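Local coordinates for geranyltranstransferase (Staphylococcus aureus, PDB 1RTR) that builds farnesyl diphosphate by joining isopentenyl diphosphate to shorter allylic diphosphates, a head-to-tail prenyl transfer in isoprenoid biosynthesis, at the interface of chains A and B. Sequence-based numbering; all coordinates share one arbitrary frame. Chains: chain A/B, geranyltranstransferase.

The interface of chains A and B. Residues chain A 135, 138-139, 142; chain B 120, 124, 135, 138.
Two flat groups flank this contact, the ring of B:Phe120 and the carboxamide of A:Gln139. The backbone of B:Phe120 faces CB of A:Ser142 across the boundary, while its ring turns back into chain B and takes methyl CD1 of B:Leu138 at its edge, in the ring plane, 3.6 Å from CD2 of B:Phe120. An aromatic suits this supporting place, since its hydrocarbon edge offers that methyl apolar support and probably helps hold the leucine toward the interface. The carboxamide of A:Gln139 stands at the end of an extended chain that runs alongside B:Ser124; NE2 lies 4.0 Å from the carbonyl O of B:Ser124, too far for a hydrogen bond, and the contact rests on the aliphatic part of the glutamine against CB of the serine.

B:Ser124 gives up more surface than the other residues here. Its small side chain probably helps the helices approach: OG sits 3.6 Å from CB of A:Leu138, and its carbonyl O meets CG2 of A:Ile135 at 3.4 Å. That branch of A:Ile135 points toward B:Ser124 because CG2 lies anti to the backbone N, while CG1 beside it (chi1 -68°) heads for B:Ile135; chi2 of -51° gives CD1 its final turn.

A:Ile135 and B:Ile135 pass each other antiparallel, CD1 of one 3.4 Å from CD1 of the other, a tight fit. A:Leu138 lies obliquely across B:Ile135, with its CD1 3.7 Å from CD1 of the isoleucine, and meets B:Leu138 tip to tip, its CD1 3.9 Å from CD2 of B:Leu138. Branched aliphatics suit this core, for their methyls interlock without needing polar partners. On the chain A side, OG of A:Ser142 bonds back to O of A:Gln139 at 2.8 Å, turning its hydroxyl onto its own helix.

The patch joins helix 131-145 of chain A to its twin in chain B and to the last turn of helix 105-124 of chain B, within the two-fold interface of this largely helical prenyl synthase dimer.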
# COMPACT_ATOMS: atom_id res chain seq x y z
N ILE A 135 -3.22 -13.02 -7.87
CA ILE A 135 -1.88 -12.50 -8.09
C ILE A 135 -1.86 -11.50 -9.25
O ILE A 135 -1.32 -10.41 -9.11
CB ILE A 135 -0.86 -13.66 -8.29
CG1 ILE A 135 -0.67 -14.44 -6.98
CG2 ILE A 135 0.49 -13.16 -8.77
CD1 ILE A 135 -0.35 -13.59 -5.75
N LEU A 138 -3.43 -8.21 -8.16
CA LEU A 138 -2.58 -7.55 -7.16
C LEU A 138 -1.34 -6.95 -7.82
O LEU A 138 -1.00 -5.79 -7.57
CB LEU A 138 -2.15 -8.53 -6.06
CG LEU A 138 -3.15 -8.78 -4.95
CD1 LEU A 138 -2.94 -10.16 -4.34
CD2 LEU A 138 -3.07 -7.72 -3.86
N GLN A 139 -0.68 -7.75 -8.66
CA GLN A 139 0.48 -7.30 -9.41
C GLN A 139 0.15 -6.05 -10.20
O GLN A 139 0.88 -5.07 -10.14
CB GLN A 139 0.95 -8.39 -10.37
CG GLN A 139 2.44 -8.38 -10.62
CD GLN A 139 2.90 -9.55 -11.46
OE1 GLN A 139 3.95 -9.48 -12.09
NE2 GLN A 139 2.11 -10.64 -11.48
N SER A 142 -0.50 -2.96 -7.96
CA SER A 142 0.70 -2.41 -7.35
C SER A 142 1.56 -1.61 -8.34
O SER A 142 2.10 -0.57 -7.98
CB SER A 142 1.53 -3.50 -6.66
OG SER A 142 1.97 -4.47 -7.59
N PHE B 120 4.19 -4.89 -1.89
CA PHE B 120 3.17 -5.80 -2.39
C PHE B 120 3.45 -6.22 -3.84
O PHE B 120 3.13 -7.34 -4.24
CB PHE B 120 1.78 -5.20 -2.20
CG PHE B 120 1.37 -5.09 -0.75
CD1 PHE B 120 1.34 -3.87 -0.10
CD2 PHE B 120 1.02 -6.23 -0.03
CE1 PHE B 120 0.97 -3.77 1.23
CE2 PHE B 120 0.66 -6.13 1.30
CZ PHE B 120 0.63 -4.91 1.93
N SER B 124 4.07 -10.16 -4.91
CA SER B 124 3.26 -10.52 -6.09
C SER B 124 4.08 -11.11 -7.23
O SER B 124 3.58 -11.96 -7.97
CB SER B 124 2.60 -9.27 -6.64
OG SER B 124 1.38 -9.05 -6.00
N ILE B 135 -0.19 -15.60 -1.89
CA ILE B 135 -1.43 -15.08 -1.33
C ILE B 135 -1.44 -15.15 0.19
O ILE B 135 -1.85 -14.19 0.85
CB ILE B 135 -2.64 -15.77 -1.97
CG1 ILE B 135 -2.79 -15.31 -3.43
CG2 ILE B 135 -3.91 -15.55 -1.15
CD1 ILE B 135 -3.02 -13.80 -3.62
N LEU B 138 1.09 -12.48 1.37
CA LEU B 138 0.49 -11.19 1.03
C LEU B 138 -0.67 -10.84 1.94
O LEU B 138 -0.80 -9.71 2.41
CB LEU B 138 -0.02 -11.25 -0.41
CG LEU B 138 0.32 -10.35 -1.59
CD1 LEU B 138 1.53 -9.48 -1.40
CD2 LEU B 138 0.49 -11.28 -2.81